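Local coordinates for hypothetical conserved protein TTC0263 (Thermus thermophilus, PDB 2PL2) that is of unknown function but folds as a tetratricopeptide-repeat protein, an all-helical array of the kind that commonly serves as a scaffold for protein-protein contacts, at residues 75-78 with 79-83; 97-100 with 101-104; 157-160 with 161-164; 183-186 with 187-190. All coordinates share one frame; numbering follows the deposited sequence.

Interaction 1: residues 75-78 with 79-83; sequences GYMV and LSEAY
L79 N bonds to G75 O, 2.9 Å away, within helix 73-88 of the tetratricopeptide-repeat array. This is an ordinary i to i+4 helical bond. The side chain of L79 packs on L59 and V66 of helix 55-68, which also receives Y76. S80 makes the following helical bond, to Y76 O, whose modelled place is less sure. Its side chain meets L107 of helix 93-113 and Q123 of helix 118-130. E81 N then bonds to M77 O at 2.9 Å, with an N-H...O angle of 162°. The E81 chain bends at chi2 (140°) and folds back over the same turn. Its carboxylate thus comes close to the methyl end of M77, and the two side chains slant across each other. A82 N follows with a bond to V78 O at 3.0 Å. The small A82 side chain touches L50 of helix 39-51, and V78 touches Y43 and A46 of that helix. Helices on several sides thus bury this turn. Where M77 and E81 meet, the methyl CE of M77 lies 3.6 Å from OE2 of E81.

Interaction 2: residues 97-100 with 101-104; sequences KGYL and EQAL
K97 sends CG anti to its backbone N (chi1 173°) and stays extended beyond it, while the E101 chain bends at chi2 (79°). The two side chains therefore run alongside each other. The touch is made by the aliphatic part of the lysine: K97 CE lies 3.2 Å from E101 OE1, and K97 CG lies 3.5 Å from that same OE1. The charged ends stop short of a salt bridge, with K97 NZ 4.5 Å from E101 OE1. Their attraction is probably modest on this exposed side.

In a second pair, Y99 and Q102, the amide plane is only 17° from the ring plane. NE2 of Q102 comes to 3.9 Å from CD1 of Y99, approaching the ring obliquely. The Y99 hydroxyl is held by R95, one turn earlier. Y99 and Q102 also lean on helix 73-88, through L86 and Y83. Beneath these side chains run the helical bonds, such as E101 N to K97 O at 2.7 Å and L104 N to L100 O at 2.9 Å. L100 and A103 are buried and meet Y87 and Y83 of helix 73-88. An exposed K97-E101 edge and a packed side are the usual division of an amphipathic helix in a tetratricopeptide-repeat array.

Interaction 3: residues 157-160 with 161-164; sequences LAEL and YLSM
L157 and Y161 extend together from successive turns of the helix. The methyl CD2 of L157 touches the far end of the tyrosine, 3.4 Å from CZ. The carbonyl O of L157 sits over one face of the same ring, 3.2 Å from CD2 of Y161. That O also takes the bond from Y161 N at 3.0 Å. The Y161 ring therefore lies close against the preceding turn, and its hydroxyl has a weak bond to E138.

Helix 151-164 belongs to the tetratricopeptide-repeat array and packs against both helix 134-147 and helix 167-180. L157 touches both neighbours, through L145 and Q173.

S163 turns back on its own helix. Its OG stands between the backbone N and the carbonyl carbon (chi1 77°), which brings it to L160 O at 2.6 Å. The hydroxyl comes from above the carbonyl plane, 38° out of it. M164 N reaches that O from the same face at 3.1 Å, so two donors grip one acceptor. E159 and L162 cross at a slant, with OE2 of E159 4.0 Å from CD1 of L162. The E159 carboxylate forms a salt bridge with R20 of the second subunit, which also packs on L162.

Interaction 4: residues 183-186 with 187-190; sequences KDLD and LRVR
D184 OD1 accepts from L187 N at 2.8 Å, with an N-H...O angle of 169°. The amide meets this oxygen from above the carboxylate plane, 66° out of it. A chi1 of -171° sends the carboxylate of D184 to the side opposite its own amide N and over the first turn. The side chains of D184 and L187 run nearly perpendicular to each other, with D184 CG 3.5 Å from L187 CB. The backbone O of D184 accepts from the next amide, R188 N, at 2.8 Å.

Further along, D186 OD2 forms a salt bridge with R190 NE. The bond is long and weak at 3.4 Å. The carboxylate and guanidinium planes are well turned from each other.

The extended chain of R188 runs back past L185, whose methyl CD2 lies 3.4 Å from R188 NH1. K183 CA lies over one face of the R188 guanidinium, 3.8 Å from NH2. A bond from NH2 to P182 O holds this group in place. Beyond, L187 packs on A177 and L178 of helix 167-180, while L185 meets L185 of the second subunit. The aspartate just before the first turn, accepting an amide of that turn, is a classic helix N-cap, here opening helix 185-195 of the tetratricopeptide-repeat array.

In the fold
Three contacts are turns within single helices and the fourth is the start of one, so none closes a long loop. They follow in series along the chain, with no nesting or crossing. Interaction 1 lies deepest, on helix 73-88. Interaction 2 follows on the next helix, 93-113. The two join these consecutive helices where Y83 meets Y99, Q102 and A103. Interaction 3 comes on helix 151-164, near its C-terminal end. Interaction 4 opens helix 185-195. These last two bring helix 151-164 against helix 185-195 where R190 packs on E159, and both touch the second subunit. Interactions 2 and 4 lie on opposite sides of the chain's centre, their own centres about 31 Å apart.

Interaction 1: residues 75-78 with 79-83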
loop_
_atom_site.group_PDB
_atom_site.type_symbol
_atom_site.label_atom_id
_atom_site.label_comp_id
_atom_site.label_asym_id
_atom_site.label_seq_id
_atom_site.Cartn_x
_atom_site.Cartn_y
_atom_site.Cartn_z
ATOM N N GLY A 75 -14.153 10.137 12.022
ATOM C CA GLY A 75 -14.764 8.825 12.154
ATOM C C GLY A 75 -15.359 8.276 10.873
ATOM O O GLY A 75 -15.111 7.121 10.501
ATOM N N TYR A 76 -16.155 9.096 10.196
ATOM C CA TYR A 76 -16.785 8.677 8.955
ATOM C C TYR A 76 -15.726 8.453 7.869
ATOM O O TYR A 76 -15.793 7.481 7.126
ATOM C CB TYR A 76 -17.787 9.738 8.492
ATOM C CG TYR A 76 -18.802 10.148 9.546
ATOM C CD1 TYR A 76 -20.005 9.460 9.699
ATOM C CD2 TYR A 76 -18.541 11.211 10.404
ATOM C CE1 TYR A 76 -20.926 9.832 10.679
ATOM C CE2 TYR A 76 -19.446 11.585 11.384
ATOM C CZ TYR A 76 -20.638 10.892 11.527
ATOM O OH TYR A 76 -21.527 11.275 12.524
ATOM N N MET A 77 -14.746 9.349 7.777
ATOM C CA MET A 77 -13.700 9.207 6.761
ATOM C C MET A 77 -12.945 7.898 6.994
ATOM O O MET A 77 -12.845 7.059 6.098
ATOM C CB MET A 77 -12.735 10.400 6.797
ATOM C CG MET A 77 -13.331 11.738 6.310
ATOM S SD MET A 77 -13.749 11.820 4.522
ATOM C CE MET A 77 -12.093 11.673 3.807
ATOM N N VAL A 78 -12.437 7.715 8.204
ATOM C CA VAL A 78 -11.707 6.498 8.544
ATOM C C VAL A 78 -12.571 5.282 8.222
ATOM O O VAL A 78 -12.194 4.424 7.431
ATOM C CB VAL A 78 -11.342 6.493 10.040
ATOM C CG1 VAL A 78 -10.848 5.128 10.458
ATOM C CG2 VAL A 78 -10.281 7.550 10.307
ATOM N N LEU A 79 -13.747 5.240 8.831
ATOM C CA LEU A 79 -14.711 4.165 8.637
ATOM C C LEU A 79 -15.019 3.959 7.154
ATOM O O LEU A 79 -15.137 2.835 6.682
ATOM C CB LEU A 79 -15.988 4.519 9.413
ATOM C CG LEU A 79 -17.138 3.532 9.599
ATOM C CD1 LEU A 79 -16.628 2.240 10.203
ATOM C CD2 LEU A 79 -18.172 4.172 10.514
ATOM N N SER A 80 -15.144 5.059 6.429
ATOM C CA SER A 80 -15.433 5.034 5.002
ATOM C C SER A 80 -14.354 4.331 4.177
ATOM O O SER A 80 -14.658 3.496 3.320
ATOM C CB SER A 80 -15.600 6.461 4.494
ATOM O OG SER A 80 -15.626 6.482 3.084
ATOM N N GLU A 81 -13.095 4.683 4.422
ATOM C CA GLU A 81 -11.981 4.082 3.695
ATOM C C GLU A 81 -11.799 2.619 4.089
ATOM O O GLU A 81 -11.405 1.788 3.273
ATOM C CB GLU A 81 -10.696 4.862 3.972
ATOM C CG GLU A 81 -10.602 6.170 3.211
ATOM C CD GLU A 81 -10.021 7.290 4.048
ATOM O OE1 GLU A 81 -9.042 7.018 4.781
ATOM O OE2 GLU A 81 -10.534 8.439 3.966
ATOM N N ALA A 82 -12.097 2.312 5.345
ATOM C CA ALA A 82 -11.983 0.958 5.848
ATOM C C ALA A 82 -12.903 0.012 5.081
ATOM O O ALA A 82 -12.506 -1.112 4.761
ATOM C CB ALA A 82 -12.305 0.931 7.332
ATOM N N TYR A 83 -14.118 0.461 4.772
ATOM C CA TYR A 83 -15.050 -0.385 4.026
ATOM C C TYR A 83 -14.576 -0.626 2.595
ATOM O O TYR A 83 -14.813 -1.697 2.024
ATOM C CB TYR A 83 -16.458 0.221 3.998
ATOM C CG TYR A 83 -17.201 0.054 5.299
ATOM C CD1 TYR A 83 -17.427 -1.218 5.838
ATOM C CD2 TYR A 83 -17.641 1.165 6.019
ATOM C CE1 TYR A 83 -18.057 -1.374 7.063
ATOM C CE2 TYR A 83 -18.271 1.017 7.245
ATOM C CZ TYR A 83 -18.479 -0.252 7.761
ATOM O OH TYR A 83 -19.087 -0.397 8.985
#

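Interaction 2: residues 97-100 with 101-104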
loop_
_atom_site.group_PDB
_atom_site.type_symbol
_atom_site.label_atom_id
_atom_site.label_comp_id
_atom_site.label_asym_id
_atom_site.label_seq_id
_atom_site.Cartn_x
_atom_site.Cartn_y
_atom_site.Cartn_z
ATOM N N LYS A 97 -19.978 -5.442 -2.702
ATOM C CA LYS A 97 -20.963 -4.381 -2.866
ATOM C C LYS A 97 -21.501 -3.896 -1.532
ATOM O O LYS A 97 -21.641 -2.694 -1.317
ATOM C CB LYS A 97 -22.135 -4.851 -3.730
ATOM C CG LYS A 97 -23.269 -3.833 -3.783
ATOM C CD LYS A 97 -24.280 -4.145 -4.878
ATOM C CE LYS A 97 -25.303 -3.021 -4.992
ATOM N NZ LYS A 97 -26.194 -3.182 -6.175
ATOM N N GLY A 98 -21.805 -4.832 -0.639
ATOM C CA GLY A 98 -22.325 -4.459 0.664
ATOM C C GLY A 98 -21.430 -3.451 1.351
ATOM O O GLY A 98 -21.887 -2.384 1.770
ATOM N N TYR A 99 -20.148 -3.793 1.462
ATOM C CA TYR A 99 -19.157 -2.921 2.090
ATOM C C TYR A 99 -19.145 -1.519 1.452
ATOM O O TYR A 99 -19.056 -0.508 2.143
ATOM C CB TYR A 99 -17.763 -3.539 1.961
ATOM C CG TYR A 99 -17.541 -4.841 2.711
ATOM C CD1 TYR A 99 -17.591 -4.893 4.104
ATOM C CD2 TYR A 99 -17.223 -6.015 2.024
ATOM C CE1 TYR A 99 -17.331 -6.084 4.792
ATOM C CE2 TYR A 99 -16.962 -7.199 2.698
ATOM C CZ TYR A 99 -17.019 -7.229 4.081
ATOM O OH TYR A 99 -16.793 -8.414 4.740
ATOM N N LEU A 100 -19.233 -1.477 0.125
ATOM C CA LEU A 100 -19.228 -0.228 -0.625
ATOM C C LEU A 100 -20.489 0.538 -0.296
ATOM O O LEU A 100 -20.484 1.767 -0.180
ATOM C CB LEU A 100 -19.184 -0.529 -2.128
ATOM C CG LEU A 100 -17.965 -0.156 -2.985
ATOM C CD1 LEU A 100 -16.670 -0.307 -2.207
ATOM C CD2 LEU A 100 -17.971 -1.045 -4.237
ATOM N N GLU A 101 -21.578 -0.210 -0.156
ATOM C CA GLU A 101 -22.881 0.359 0.175
ATOM C C GLU A 101 -22.785 1.022 1.547
ATOM O O GLU A 101 -23.346 2.103 1.762
ATOM C CB GLU A 101 -23.929 -0.749 0.205
ATOM C CG GLU A 101 -25.323 -0.313 -0.187
ATOM C CD GLU A 101 -25.485 -0.185 -1.685
ATOM O OE1 GLU A 101 -25.037 -1.109 -2.410
ATOM O OE2 GLU A 101 -26.070 0.831 -2.134
ATOM N N GLN A 102 -22.059 0.376 2.464
ATOM C CA GLN A 102 -21.868 0.909 3.816
ATOM C C GLN A 102 -21.033 2.175 3.775
ATOM O O GLN A 102 -21.268 3.113 4.547
ATOM C CB GLN A 102 -21.170 -0.115 4.726
ATOM C CG GLN A 102 -21.953 -1.397 4.947
ATOM C CD GLN A 102 -21.385 -2.237 6.084
ATOM O OE1 GLN A 102 -21.496 -1.871 7.257
ATOM N NE2 GLN A 102 -20.766 -3.359 5.742
ATOM N N ALA A 103 -20.047 2.184 2.879
ATOM C CA ALA A 103 -19.163 3.334 2.711
ATOM C C ALA A 103 -19.964 4.524 2.198
ATOM O O ALA A 103 -19.737 5.651 2.625
ATOM C CB ALA A 103 -18.016 2.995 1.749
ATOM N N LEU A 104 -20.904 4.270 1.293
ATOM C CA LEU A 104 -21.749 5.332 0.752
ATOM C C LEU A 104 -22.647 5.869 1.846
ATOM O O LEU A 104 -22.891 7.075 1.940
ATOM C CB LEU A 104 -22.648 4.812 -0.363
ATOM C CG LEU A 104 -22.142 4.779 -1.800
ATOM C CD1 LEU A 104 -23.323 4.475 -2.714
ATOM C CD2 LEU A 104 -21.528 6.123 -2.176
#

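Interaction 3: residues 157-160 with 161-164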
loop_
_atom_site.group_PDB
_atom_site.type_symbol
_atom_site.label_atom_id
_atom_site.label_comp_id
_atom_site.label_asym_id
_atom_site.label_seq_id
_atom_site.Cartn_x
_atom_site.Cartn_y
_atom_site.Cartn_z
ATOM N N LEU A 157 -10.237 12.543 -10.779
ATOM C CA LEU A 157 -11.044 12.848 -11.956
ATOM C C LEU A 157 -10.412 12.170 -13.169
ATOM O O LEU A 157 -11.096 11.523 -13.964
ATOM C CB LEU A 157 -11.085 14.358 -12.192
ATOM C CG LEU A 157 -12.472 15.002 -12.209
ATOM C CD1 LEU A 157 -12.345 16.500 -12.545
ATOM C CD2 LEU A 157 -13.357 14.288 -13.242
ATOM N N ALA A 158 -9.095 12.324 -13.297
ATOM C CA ALA A 158 -8.339 11.724 -14.395
ATOM C C ALA A 158 -8.618 10.245 -14.399
ATOM O O ALA A 158 -9.024 9.679 -15.418
ATOM C CB ALA A 158 -6.839 11.972 -14.208
ATOM N N GLU A 159 -8.384 9.632 -13.241
ATOM C CA GLU A 159 -8.616 8.205 -13.029
ATOM C C GLU A 159 -10.010 7.782 -13.427
ATOM O O GLU A 159 -10.171 6.763 -14.089
ATOM C CB GLU A 159 -8.367 7.836 -11.567
ATOM C CG GLU A 159 -6.925 7.493 -11.283
ATOM C CD GLU A 159 -6.474 6.277 -12.064
ATOM O OE1 GLU A 159 -7.029 5.188 -11.822
ATOM O OE2 GLU A 159 -5.570 6.409 -12.916
ATOM N N LEU A 160 -11.021 8.544 -13.018
ATOM C CA LEU A 160 -12.397 8.205 -13.404
ATOM C C LEU A 160 -12.600 8.320 -14.926
ATOM O O LEU A 160 -13.482 7.681 -15.489
ATOM C CB LEU A 160 -13.405 9.107 -12.689
ATOM C CG LEU A 160 -14.872 8.910 -13.101
ATOM C CD1 LEU A 160 -15.317 7.468 -12.852
ATOM C CD2 LEU A 160 -15.748 9.904 -12.352
ATOM N N TYR A 161 -11.779 9.130 -15.595
ATOM C CA TYR A 161 -11.898 9.276 -17.041
ATOM C C TYR A 161 -11.276 8.105 -17.779
ATOM O O TYR A 161 -11.727 7.736 -18.873
ATOM C CB TYR A 161 -11.280 10.591 -17.505
ATOM C CG TYR A 161 -12.149 11.772 -17.180
ATOM C CD1 TYR A 161 -13.532 11.661 -17.244
ATOM C CD2 TYR A 161 -11.602 12.995 -16.813
ATOM C CE1 TYR A 161 -14.349 12.725 -16.950
ATOM C CE2 TYR A 161 -12.420 14.082 -16.515
ATOM C CZ TYR A 161 -13.798 13.929 -16.585
ATOM O OH TYR A 161 -14.641 14.959 -16.275
ATOM N N LEU A 162 -10.243 7.514 -17.186
ATOM C CA LEU A 162 -9.618 6.352 -17.800
ATOM C C LEU A 162 -10.586 5.179 -17.680
ATOM O O LEU A 162 -10.699 4.355 -18.587
ATOM C CB LEU A 162 -8.282 6.033 -17.124
ATOM C CG LEU A 162 -7.149 6.963 -17.575
ATOM C CD1 LEU A 162 -5.853 6.597 -16.894
ATOM C CD2 LEU A 162 -6.997 6.858 -19.079
ATOM N N SER A 163 -11.308 5.134 -16.565
ATOM C CA SER A 163 -12.288 4.079 -16.315
ATOM C C SER A 163 -13.474 4.209 -17.272
ATOM O O SER A 163 -14.009 3.207 -17.751
ATOM C CB SER A 163 -12.805 4.159 -14.876
ATOM O OG SER A 163 -13.745 5.213 -14.735
ATOM N N MET A 164 -13.884 5.451 -17.534
ATOM C CA MET A 164 -15.002 5.727 -18.430
ATOM C C MET A 164 -14.589 5.655 -19.899
ATOM O O MET A 164 -15.437 5.511 -20.784
ATOM C CB MET A 164 -15.598 7.114 -18.143
ATOM C CG MET A 164 -16.302 7.240 -16.810
ATOM S SD MET A 164 -17.059 8.848 -16.565
ATOM C CE MET A 164 -15.757 9.706 -15.890
#

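Interaction 4: residues 183-186 with 187-190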
loop_
_atom_site.group_PDB
_atom_site.type_symbol
_atom_site.label_atom_id
_atom_site.label_comp_id
_atom_site.label_asym_id
_atom_site.label_seq_id
_atom_site.Cartn_x
_atom_site.Cartn_y
_atom_site.Cartn_z
ATOM N N LYS A 183 6.552 19.666 -10.168
ATOM C CA LYS A 183 7.624 18.761 -9.760
ATOM C C LYS A 183 7.087 17.494 -9.096
ATOM O O LYS A 183 7.807 16.834 -8.351
ATOM C CB LYS A 183 8.589 19.471 -8.808
ATOM C CG LYS A 183 9.306 20.630 -9.466
ATOM C CD LYS A 183 10.441 21.190 -8.638
ATOM C CE LYS A 183 11.061 22.394 -9.352
ATOM N NZ LYS A 183 12.246 22.941 -8.637
ATOM N N ASP A 184 5.828 17.155 -9.373
ATOM C CA ASP A 184 5.204 15.975 -8.778
ATOM C C ASP A 184 5.450 14.725 -9.615
ATOM O O ASP A 184 4.780 14.478 -10.640
ATOM C CB ASP A 184 3.692 16.186 -8.604
ATOM C CG ASP A 184 3.033 15.077 -7.790
ATOM O OD1 ASP A 184 3.523 13.927 -7.829
ATOM O OD2 ASP A 184 2.012 15.350 -7.124
ATOM N N LEU A 185 6.399 13.917 -9.155
ATOM C CA LEU A 185 6.754 12.698 -9.865
ATOM C C LEU A 185 5.612 11.700 -9.878
ATOM O O LEU A 185 5.369 11.032 -10.881
ATOM C CB LEU A 185 8.017 12.101 -9.255
ATOM C CG LEU A 185 9.179 13.115 -9.244
ATOM C CD1 LEU A 185 10.503 12.401 -8.958
ATOM C CD2 LEU A 185 9.253 13.835 -10.583
ATOM N N ASP A 186 4.891 11.617 -8.768
ATOM C CA ASP A 186 3.762 10.719 -8.683
ATOM C C ASP A 186 2.866 11.067 -9.859
ATOM O O ASP A 186 2.463 10.213 -10.644
ATOM C CB ASP A 186 3.022 10.951 -7.371
ATOM C CG ASP A 186 1.748 10.130 -7.274
ATOM O OD1 ASP A 186 1.843 8.884 -7.172
ATOM O OD2 ASP A 186 0.648 10.732 -7.321
ATOM N N LEU A 187 2.573 12.349 -9.981
ATOM C CA LEU A 187 1.739 12.848 -11.067
ATOM C C LEU A 187 2.342 12.581 -12.467
ATOM O O LEU A 187 1.630 12.153 -13.380
ATOM C CB LEU A 187 1.497 14.347 -10.855
ATOM C CG LEU A 187 0.110 14.884 -11.216
ATOM C CD1 LEU A 187 -0.972 13.934 -10.743
ATOM C CD2 LEU A 187 -0.050 16.262 -10.584
ATOM N N ARG A 188 3.645 12.804 -12.630
ATOM C CA ARG A 188 4.289 12.578 -13.931
ATOM C C ARG A 188 4.158 11.146 -14.410
ATOM O O ARG A 188 3.860 10.902 -15.574
ATOM C CB ARG A 188 5.762 12.963 -13.876
ATOM C CG ARG A 188 5.980 14.433 -13.641
ATOM C CD ARG A 188 7.458 14.763 -13.607
ATOM N NE ARG A 188 7.687 16.202 -13.530
ATOM C CZ ARG A 188 8.873 16.750 -13.312
ATOM N NH1 ARG A 188 9.931 15.974 -13.155
ATOM N NH2 ARG A 188 8.995 18.065 -13.230
ATOM N N VAL A 189 4.360 10.195 -13.506
ATOM C CA VAL A 189 4.233 8.786 -13.853
ATOM C C VAL A 189 2.821 8.421 -14.318
ATOM O O VAL A 189 2.661 7.653 -15.258
ATOM C CB VAL A 189 4.605 7.867 -12.648
ATOM C CG1 VAL A 189 4.426 6.373 -13.045
ATOM C CG2 VAL A 189 6.046 8.121 -12.217
ATOM N N ARG A 190 1.790 8.952 -13.666
ATOM C CA ARG A 190 0.425 8.621 -14.069
ATOM C C ARG A 190 0.152 9.215 -15.431
ATOM O O ARG A 190 -0.472 8.583 -16.277
ATOM C CB ARG A 190 -0.589 9.162 -13.057
ATOM C CG ARG A 190 -0.630 8.399 -11.738
ATOM C CD ARG A 190 -1.119 9.306 -10.631
ATOM N NE ARG A 190 -1.099 8.660 -9.324
ATOM C CZ ARG A 190 -2.060 7.861 -8.866
ATOM N NH1 ARG A 190 -3.133 7.604 -9.614
ATOM N NH2 ARG A 190 -1.948 7.316 -7.655
#